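Local coordinates for putative thiol-disulfide oxidoreductase (Bacteroides vulgatus, PDB 4GRF), which probably acts as a thiol-disulfide oxidoreductase of the thioredoxin superfamily, this chain being its thioredoxin domain, crystallised with glutathione, at residues Y31-F36 against P111-V116; F63-V68 against S86-V91. All blocks are in the same frame, centred on the assembly; numbering follows the deposited sequence.

Interaction 1: Y31-F36 against P111-V116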
ATOM      1  N   TYR A  31     -10.435  -5.743  -2.985  1.00 19.91           N
ATOM      2  CA  TYR A  31      -9.636  -5.682  -1.781  1.00 19.42           C
ATOM      3  C   TYR A  31      -8.300  -5.067  -2.182  1.00 18.97           C
ATOM      4  O   TYR A  31      -7.750  -5.399  -3.224  1.00 18.82           O
ATOM      5  CB  TYR A  31      -9.429  -7.075  -1.190  1.00 20.48           C
ATOM      6  CG  TYR A  31     -10.614  -7.550  -0.409  1.00 18.03           C
ATOM      7  CD1 TYR A  31     -10.793  -7.177   0.911  1.00 19.01           C
ATOM      8  CD2 TYR A  31     -11.534  -8.416  -0.978  1.00 18.27           C
ATOM      9  CE1 TYR A  31     -11.882  -7.626   1.646  1.00 20.45           C
ATOM     10  CE2 TYR A  31     -12.625  -8.860  -0.257  1.00 18.91           C
ATOM     11  CZ  TYR A  31     -12.804  -8.457   1.043  1.00 20.49           C
ATOM     12  OH  TYR A  31     -13.904  -8.906   1.743  1.00 22.97           O
ATOM     13  N   VAL A  32      -7.800  -4.162  -1.343  1.00 16.80           N
ATOM     14  CA  VAL A  32      -6.552  -3.485  -1.617  1.00 17.36           C
ATOM     15  C   VAL A  32      -5.683  -3.535  -0.376  1.00 15.87           C
ATOM     16  O   VAL A  32      -6.094  -3.078   0.678  1.00 16.93           O
ATOM     17  CB  VAL A  32      -6.793  -1.992  -1.934  1.00 23.25           C
ATOM     18  CG1 VAL A  32      -5.499  -1.363  -2.453  1.00 20.99           C
ATOM     19  CG2 VAL A  32      -7.913  -1.815  -2.942  1.00 23.81           C
ATOM     20  N   LEU A  33      -4.479  -4.069  -0.515  1.00 16.71           N
ATOM     21  CA  LEU A  33      -3.477  -3.913   0.499  1.00 13.65           C
ATOM     22  C   LEU A  33      -2.834  -2.570   0.225  1.00 16.30           C
ATOM     23  O   LEU A  33      -2.363  -2.315  -0.891  1.00 16.86           O
ATOM     24  CB  LEU A  33      -2.431  -5.017   0.373  1.00 16.56           C
ATOM     25  CG  LEU A  33      -1.693  -5.570   1.589  1.00 33.01           C
ATOM     26  CD1 LEU A  33      -2.620  -6.065   2.698  1.00 23.24           C
ATOM     27  CD2 LEU A  33      -0.840  -6.733   1.105  1.00 33.20           C
ATOM     28  N   VAL A  34      -2.857  -1.698   1.219  1.00 14.88           N
ATOM     29  CA  VAL A  34      -2.199  -0.411   1.112  1.00 12.96           C
ATOM     30  C   VAL A  34      -0.894  -0.468   1.922  1.00 13.54           C
ATOM     31  O   VAL A  34      -0.910  -0.778   3.124  1.00 16.85           O
ATOM     32  CB  VAL A  34      -3.111   0.710   1.607  1.00 17.07           C
ATOM     33  CG1 VAL A  34      -2.446   2.062   1.409  1.00 17.49           C
ATOM     34  CG2 VAL A  34      -4.433   0.665   0.865  1.00 16.42           C
ATOM     35  N   ASP A  35       0.209  -0.255   1.222  1.00 15.02           N
ATOM     36  CA  ASP A  35       1.550  -0.339   1.787  1.00 13.95           C
ATOM     37  C   ASP A  35       2.183   1.038   1.804  1.00 15.72           C
ATOM     38  O   ASP A  35       2.573   1.543   0.754  1.00 16.19           O
ATOM     39  CB  ASP A  35       2.372  -1.273   0.906  1.00 15.94           C
ATOM     40  CG  ASP A  35       3.792  -1.395   1.343  1.00 26.15           C
ATOM     41  OD1 ASP A  35       4.067  -1.087   2.516  1.00 21.61           O
ATOM     42  OD2 ASP A  35       4.631  -1.788   0.488  1.00 20.75           O
ATOM     43  N   PHE A  36       2.229   1.662   2.977  1.00 18.90           N
ATOM     44  CA  PHE A  36       2.912   2.933   3.154  1.00 16.84           C
ATOM     45  C   PHE A  36       4.387   2.670   3.475  1.00 16.79           C
ATOM     46  O   PHE A  36       4.724   1.935   4.411  1.00 18.19           O
ATOM     47  CB  PHE A  36       2.313   3.740   4.304  1.00 15.18           C
ATOM     48  CG  PHE A  36       0.854   4.124   4.136  1.00 15.77           C
ATOM     49  CD1 PHE A  36      -0.151   3.265   4.529  1.00 16.51           C
ATOM     50  CD2 PHE A  36       0.500   5.367   3.642  1.00 20.92           C
ATOM     51  CE1 PHE A  36      -1.492   3.637   4.404  1.00 17.71           C
ATOM     52  CE2 PHE A  36      -0.828   5.739   3.527  1.00 22.26           C
ATOM     53  CZ  PHE A  36      -1.814   4.867   3.894  1.00 20.90           C
ATOM     54  N   PRO A 111       7.080  -0.263   8.489  1.00 30.05           N
ATOM     55  CA  PRO A 111       6.036  -0.281   7.488  1.00 27.89           C
ATOM     56  C   PRO A 111       4.646  -0.102   8.117  1.00 18.05           C
ATOM     57  O   PRO A 111       4.456  -0.388   9.291  1.00 22.03           O
ATOM     58  CB  PRO A 111       6.156  -1.695   6.891  1.00 29.84           C
ATOM     59  CG  PRO A 111       6.707  -2.523   7.991  1.00 41.88           C
ATOM     60  CD  PRO A 111       7.623  -1.611   8.751  1.00 44.85           C
ATOM     61  N   HIS A 112       3.720   0.399   7.313  1.00 22.49           N
ATOM     62  CA  HIS A 112       2.331   0.480   7.678  1.00 18.28           C
ATOM     63  C   HIS A 112       1.539  -0.184   6.549  1.00 16.38           C
ATOM     64  O   HIS A 112       1.428   0.363   5.429  1.00 18.20           O
ATOM     65  CB  HIS A 112       1.882   1.910   7.863  1.00 20.41           C
ATOM     66  CG  HIS A 112       0.545   2.019   8.489  1.00 19.40           C
ATOM     67  ND1 HIS A 112       0.324   1.690   9.808  1.00 28.89           N
ATOM     68  CD2 HIS A 112      -0.649   2.406   7.991  1.00 21.54           C
ATOM     69  CE1 HIS A 112      -0.952   1.865  10.091  1.00 32.68           C
ATOM     70  NE2 HIS A 112      -1.563   2.307   9.009  1.00 24.41           N
ATOM     71  N   ILE A 113       1.064  -1.396   6.828  1.00 17.06           N
ATOM     72  CA  ILE A 113       0.377  -2.176   5.803  1.00 17.11           C
ATOM     73  C   ILE A 113      -1.005  -2.592   6.303  1.00 19.89           C
ATOM     74  O   ILE A 113      -1.134  -3.280   7.326  1.00 20.42           O
ATOM     75  CB  ILE A 113       1.176  -3.427   5.424  1.00 18.68           C
ATOM     76  CG1 ILE A 113       2.609  -3.049   5.060  1.00 19.92           C
ATOM     77  CG2 ILE A 113       0.496  -4.146   4.270  1.00 20.46           C
ATOM     78  CD1 ILE A 113       3.495  -4.238   4.726  1.00 22.18           C
ATOM     79  N   ILE A 114      -2.025  -2.164   5.577  1.00 17.98           N
ATOM     80  CA  ILE A 114      -3.406  -2.394   5.954  1.00 16.58           C
ATOM     81  C   ILE A 114      -4.169  -3.028   4.786  1.00 17.42           C
ATOM     82  O   ILE A 114      -3.727  -2.965   3.653  1.00 16.26           O
ATOM     83  CB  ILE A 114      -4.114  -1.096   6.366  1.00 17.20           C
ATOM     84  CG1 ILE A 114      -4.119  -0.083   5.207  1.00 19.76           C
ATOM     85  CG2 ILE A 114      -3.424  -0.486   7.587  1.00 22.93           C
ATOM     86  CD1 ILE A 114      -4.914   1.168   5.489  1.00 20.65           C
ATOM     87  N   LEU A 115      -5.319  -3.627   5.082  1.00 16.67           N
ATOM     88  CA  LEU A 115      -6.182  -4.221   4.074  1.00 14.73           C
ATOM     89  C   LEU A 115      -7.486  -3.455   4.058  1.00 15.11           C
ATOM     90  O   LEU A 115      -8.126  -3.286   5.107  1.00 17.10           O
ATOM     91  CB  LEU A 115      -6.477  -5.700   4.349  1.00 15.31           C
ATOM     92  CG  LEU A 115      -7.280  -6.415   3.241  1.00 16.59           C
ATOM     93  CD1 LEU A 115      -6.590  -6.343   1.879  1.00 16.22           C
ATOM     94  CD2 LEU A 115      -7.580  -7.854   3.633  1.00 20.94           C
ATOM     95  N   VAL A 116      -7.821  -2.946   2.880  1.00 16.29           N
ATOM     96  CA  VAL A 116      -9.063  -2.211   2.639  1.00 16.74           C
ATOM     97  C   VAL A 116     -10.039  -3.075   1.822  1.00 17.92           C
ATOM     98  O   VAL A 116      -9.653  -3.716   0.854  1.00 17.70           O
ATOM     99  CB  VAL A 116      -8.753  -0.890   1.913  1.00 17.87           C
ATOM    100  CG1 VAL A 116     -10.035  -0.130   1.592  1.00 19.18           C
ATOM    101  CG2 VAL A 116      -7.802  -0.042   2.754  1.00 20.33           C
TER

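Interaction 2: F63-V68 against S86-V91. With SO4 (sulfate ion), chain E.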
ATOM      1  N   PHE A  63      -8.373  -8.362  -6.146  1.00 23.43           N
ATOM      2  CA  PHE A  63      -7.367  -7.904  -5.193  1.00 20.34           C
ATOM      3  C   PHE A  63      -6.251  -7.160  -5.900  1.00 18.93           C
ATOM      4  O   PHE A  63      -5.802  -7.547  -6.981  1.00 20.11           O
ATOM      5  CB  PHE A  63      -6.755  -9.087  -4.467  1.00 20.35           C
ATOM      6  CG  PHE A  63      -5.589  -8.724  -3.577  1.00 15.84           C
ATOM      7  CD1 PHE A  63      -5.804  -8.113  -2.371  1.00 17.99           C
ATOM      8  CD2 PHE A  63      -4.274  -8.988  -3.966  1.00 17.57           C
ATOM      9  CE1 PHE A  63      -4.749  -7.789  -1.552  1.00 13.77           C
ATOM     10  CE2 PHE A  63      -3.214  -8.656  -3.162  1.00 21.46           C
ATOM     11  CZ  PHE A  63      -3.438  -8.053  -1.946  1.00 20.34           C
ATOM     12  N   THR A  64      -5.767  -6.098  -5.267  1.00 17.96           N
ATOM     13  CA  THR A  64      -4.528  -5.489  -5.721  1.00 18.21           C
ATOM     14  C   THR A  64      -3.716  -4.906  -4.544  1.00 14.84           C
ATOM     15  O   THR A  64      -4.148  -4.921  -3.393  1.00 17.18           O
ATOM     16  CB  THR A  64      -4.764  -4.433  -6.821  1.00 23.86           C
ATOM     17  OG1 THR A  64      -3.516  -4.095  -7.439  1.00 22.05           O
ATOM     18  CG2 THR A  64      -5.444  -3.184  -6.275  1.00 24.11           C
ATOM     19  N   ILE A  65      -2.510  -4.448  -4.859  1.00 16.18           N
ATOM     20  CA  ILE A  65      -1.690  -3.734  -3.889  1.00 15.36           C
ATOM     21  C   ILE A  65      -1.486  -2.325  -4.397  1.00 12.65           C
ATOM     22  O   ILE A  65      -1.190  -2.087  -5.589  1.00 16.38           O
ATOM     23  CB  ILE A  65      -0.326  -4.426  -3.654  1.00 16.81           C
ATOM     24  CG1 ILE A  65      -0.537  -5.892  -3.193  1.00 16.46           C
ATOM     25  CG2 ILE A  65       0.515  -3.623  -2.663  1.00 20.97           C
ATOM     26  CD1 ILE A  65       0.742  -6.696  -2.998  1.00 20.62           C
ATOM     27  N   TYR A  66      -1.664  -1.377  -3.476  1.00 14.98           N
ATOM     28  CA  TYR A  66      -1.477   0.042  -3.723  1.00 15.22           C
ATOM     29  C   TYR A  66      -0.344   0.522  -2.811  1.00 16.07           C
ATOM     30  O   TYR A  66      -0.487   0.627  -1.582  1.00 16.47           O
ATOM     31  CB  TYR A  66      -2.785   0.777  -3.428  1.00 16.15           C
ATOM     32  CG  TYR A  66      -2.829   2.285  -3.666  1.00 15.96           C
ATOM     33  CD1 TYR A  66      -2.596   2.837  -4.917  1.00 15.35           C
ATOM     34  CD2 TYR A  66      -3.211   3.141  -2.643  1.00 15.36           C
ATOM     35  CE1 TYR A  66      -2.692   4.203  -5.128  1.00 15.72           C
ATOM     36  CE2 TYR A  66      -3.302   4.500  -2.836  1.00 17.04           C
ATOM     37  CZ  TYR A  66      -3.055   5.033  -4.077  1.00 17.85           C
ATOM     38  OH  TYR A  66      -3.157   6.393  -4.258  1.00 17.04           O
ATOM     39  N   GLY A  67       0.824   0.747  -3.407  1.00 15.67           N
ATOM     40  CA  GLY A  67       1.966   1.210  -2.639  1.00 18.35           C
ATOM     41  C   GLY A  67       2.036   2.722  -2.633  1.00 15.32           C
ATOM     42  O   GLY A  67       1.879   3.371  -3.683  1.00 16.83           O
ATOM     43  N   VAL A  68       2.251   3.276  -1.438  1.00 17.47           N
ATOM     44  CA  VAL A  68       2.225   4.709  -1.207  1.00 14.15           C
ATOM     45  C   VAL A  68       3.514   5.145  -0.559  1.00 16.22           C
ATOM     46  O   VAL A  68       3.764   4.818   0.599  1.00 16.98           O
ATOM     47  CB  VAL A  68       1.032   5.099  -0.316  1.00 18.75           C
ATOM     48  CG1 VAL A  68       0.982   6.606  -0.118  1.00 20.93           C
ATOM     49  CG2 VAL A  68      -0.260   4.576  -0.905  1.00 16.71           C
ATOM     50  N   SER A  86       9.032  -4.430  -7.323  1.00 23.66           N
ATOM     51  CA  SER A  86       7.709  -4.306  -6.692  1.00 23.36           C
ATOM     52  C   SER A  86       6.700  -3.641  -7.626  1.00 25.12           C
ATOM     53  O   SER A  86       6.219  -2.527  -7.365  1.00 21.36           O
ATOM     54  CB  SER A  86       7.839  -3.521  -5.389  1.00 24.95           C
ATOM     55  OG  SER A  86       8.613  -2.341  -5.564  1.00 22.79           O
ATOM     56  N   TYR A  87       6.385  -4.327  -8.722  1.00 21.84           N
ATOM     57  CA  TYR A  87       5.638  -3.715  -9.808  1.00 23.72           C
ATOM     58  C   TYR A  87       4.128  -3.892  -9.679  1.00 28.40           C
ATOM     59  O   TYR A  87       3.460  -4.315 -10.615  1.00 30.77           O
ATOM     60  CB  TYR A  87       6.121  -4.274 -11.161  1.00 31.79           C
ATOM     61  CG  TYR A  87       7.588  -3.998 -11.440  1.00 32.56           C
ATOM     62  CD1 TYR A  87       8.065  -2.701 -11.538  1.00 39.20           C
ATOM     63  CD2 TYR A  87       8.491  -5.040 -11.618  1.00 40.86           C
ATOM     64  CE1 TYR A  87       9.407  -2.449 -11.797  1.00 35.91           C
ATOM     65  CE2 TYR A  87       9.832  -4.797 -11.874  1.00 40.31           C
ATOM     66  CZ  TYR A  87      10.282  -3.498 -11.960  1.00 40.44           C
ATOM     67  OH  TYR A  87      11.618  -3.248 -12.217  1.00 44.38           O
ATOM     68  N   TRP A  88       3.578  -3.558  -8.522  1.00 22.17           N
ATOM     69  CA  TRP A  88       2.144  -3.426  -8.403  1.00 19.06           C
ATOM     70  C   TRP A  88       1.808  -1.940  -8.593  1.00 22.63           C
ATOM     71  O   TRP A  88       2.594  -1.219  -9.195  1.00 23.63           O
ATOM     72  CB  TRP A  88       1.650  -4.000  -7.050  1.00 21.10           C
ATOM     73  CG  TRP A  88       2.504  -3.612  -5.857  1.00 20.25           C
ATOM     74  CD1 TRP A  88       2.475  -2.421  -5.171  1.00 22.02           C
ATOM     75  CD2 TRP A  88       3.516  -4.416  -5.223  1.00 20.01           C
ATOM     76  NE1 TRP A  88       3.407  -2.452  -4.140  1.00 20.99           N
ATOM     77  CE2 TRP A  88       4.044  -3.668  -4.158  1.00 20.26           C
ATOM     78  CE3 TRP A  88       3.998  -5.711  -5.443  1.00 23.83           C
ATOM     79  CZ2 TRP A  88       5.046  -4.167  -3.321  1.00 22.59           C
ATOM     80  CZ3 TRP A  88       5.020  -6.192  -4.624  1.00 24.25           C
ATOM     81  CH2 TRP A  88       5.507  -5.429  -3.567  1.00 20.46           C
ATOM     82  N   ASN A  89       0.659  -1.472  -8.122  1.00 21.56           N
ATOM     83  CA  ASN A  89       0.325  -0.060  -8.307  1.00 16.93           C
ATOM     84  C   ASN A  89       1.139   0.748  -7.307  1.00 22.53           C
ATOM     85  O   ASN A  89       0.884   0.676  -6.113  1.00 28.89           O
ATOM     86  CB  ASN A  89      -1.164   0.159  -8.056  1.00 18.08           C
ATOM     87  CG  ASN A  89      -2.024  -0.541  -9.083  1.00 24.23           C
ATOM     88  OD1 ASN A  89      -2.096  -0.107 -10.236  1.00 25.03           O
ATOM     89  ND2 ASN A  89      -2.672  -1.619  -8.683  1.00 24.11           N
ATOM     90  N   GLN A  90       2.118   1.489  -7.792  1.00 23.13           N
ATOM     91  CA  GLN A  90       2.992   2.281  -6.934  1.00 17.87           C
ATOM     92  C   GLN A  90       2.799   3.767  -7.180  1.00 19.00           C
ATOM     93  O   GLN A  90       2.975   4.241  -8.322  1.00 20.60           O
ATOM     94  CB  GLN A  90       4.457   1.937  -7.244  1.00 18.97           C
ATOM     95  CG  GLN A  90       4.879   0.514  -6.910  1.00 20.78           C
ATOM     96  CD  GLN A  90       5.202   0.327  -5.438  1.00 17.68           C
ATOM     97  OE1 GLN A  90       4.715   1.061  -4.575  1.00 18.11           O
ATOM     98  NE2 GLN A  90       6.012  -0.686  -5.138  1.00 21.71           N
ATOM     99  N   VAL A  91       2.487   4.520  -6.126  1.00 17.43           N
ATOM    100  CA  VAL A  91       2.417   5.968  -6.244  1.00 16.63           C
ATOM    101  C   VAL A  91       3.362   6.657  -5.277  1.00 17.49           C
ATOM    102  O   VAL A  91       3.702   6.126  -4.223  1.00 16.91           O
ATOM    103  CB  VAL A  91       1.003   6.543  -6.035  1.00 18.40           C
ATOM    104  CG1 VAL A  91       0.048   5.976  -7.070  1.00 23.11           C
ATOM    105  CG2 VAL A  91       0.509   6.320  -4.602  1.00 16.92           C
TER
HETATM  106  S   SO4 E 504      -3.941  -4.181 -11.033  1.00 47.62           S
HETATM  107  O1  SO4 E 504      -5.026  -4.909 -11.729  1.00 70.93           O
HETATM  108  O2  SO4 E 504      -3.483  -4.998  -9.875  1.00 36.26           O
HETATM  109  O3  SO4 E 504      -2.806  -3.958 -11.961  1.00 61.39           O
HETATM  110  O4  SO4 E 504      -4.459  -2.859 -10.593  1.00 39.57           O

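Interaction 1: Y31-F36 against P111-V116
F36 loses more surface to this contact than any other residue. Its CG lies anti to the carbonyl carbon (chi1 -61°), and the ring runs beside the imidazole of H112, both side chains pointing the same way. CD1 of F36 comes within 3.6 Å of CD2 of H112, the two planes inclined at 52°, an oblique pairing. The carbonyl O of H112 lies at the edge of the F36 ring and also accepts the F36 N-H at 2.9 Å; the return bond, H112 N to F36 O, is weak.

V116 closes the other end of the antiparallel pair. Its N-H meets V32 O at 2.8 Å, almost straight (173°), while its own O takes the N-H of V32 and a CA-H contact from Y31. With CG2 anti to the carbonyl carbon, V116 reaches CG2 of V34 at 3.9 Å, continuing the face that carries V32, V34, F36, H112 and I114.

L115 emerges on the opposite face with L33, D35 and I113. Its CD1 leans over V32 O and approaches CD1 of L33 at 4.1 Å. L33 in turn sets its CG 3.7 Å from CG2 of I113 and packs on L132 and V136 of helix 129-140; an alanine here would probably loosen the seat of that helix, since CG and both branch methyls, with their contacts to I113 and L115, would be gone. D35 OD1 is buried without a polar partner, 3.5 Å from CG1 of I113, which would probably favour the protonated acid.

P111, preceded by a cis peptide bond, touches the C41-C44 disulfide motif. A central strand that leads into the CxxC helix, paired antiparallel with the strand that follows the cis-proline, is the core of the thioredoxin fold; a buried aspartate in that strand recalls the one of thioredoxin itself.

Interaction 2: F63-V68 against S86-V91
Main-chain hydrogen bonds knit the two strands in parallel. N89 N reaches I65 O on a bent path (137°), whereas G67 N meets N89 O at 2.7 Å, nearly along the C=O axis, and V91 N meets G67 O at 2.8 Å, almost straight.

Polar side chains act on both faces of the pair, N89 on one and Q90 on the other. N89 ND2 donates to O4 of a sulfate ion at 2.9 Å, and T64 OG1 gives its proton to O2 of the same ion at 2.6 Å; Y55 OH is also hydrogen-bonded to this anion, which probably comes from the crystallisation liquor. At G67 the bent chain of Q90 places OE1 3.4 Å from CA, where any CB would collide with it. The Q90 amide is held by NE2, which donates in its own plane to a lone pair of S86 O at 2.9 Å.

Apolar contacts flank the backbone. CG2 of I65 sits over one face of the W88 indole, 3.5 Å from the centroid of the five-membered ring, a CH-pi contact; S86 O lies over the opposite face. On the side of Y66, V68 and V91, the Y66 ring meets CG1 of V91 obliquely through CE1 (3.8 Å), its hydroxyl hydrogen-bonded to V22 O.

The strands are the two arms of a beta-alpha-beta crossover through helix 74-84, consistent with the extra helix and strand inserted in TlpA-like thioredoxin domains.

In the fold
Both interactions belong to the same five-stranded mixed sheet, their centres about 9 Å apart. Strand 31-37 lies at its middle, with 112-116 on one flank and 63-69 on the other; 89-92 forms the edge beyond 63-69. L33 O and D35 O probably accept the N-H groups of Y66 and V68, welding the two contacts together. Along the chain, interaction 2 falls wholly between the halves of interaction 1, so the beta-alpha-beta unit is inserted before the chain returns to pair antiparallel. Interaction 1 holds P111, whose side chain touches the CxxC residues, whereas interaction 2 extends the sheet away from the annotated sites.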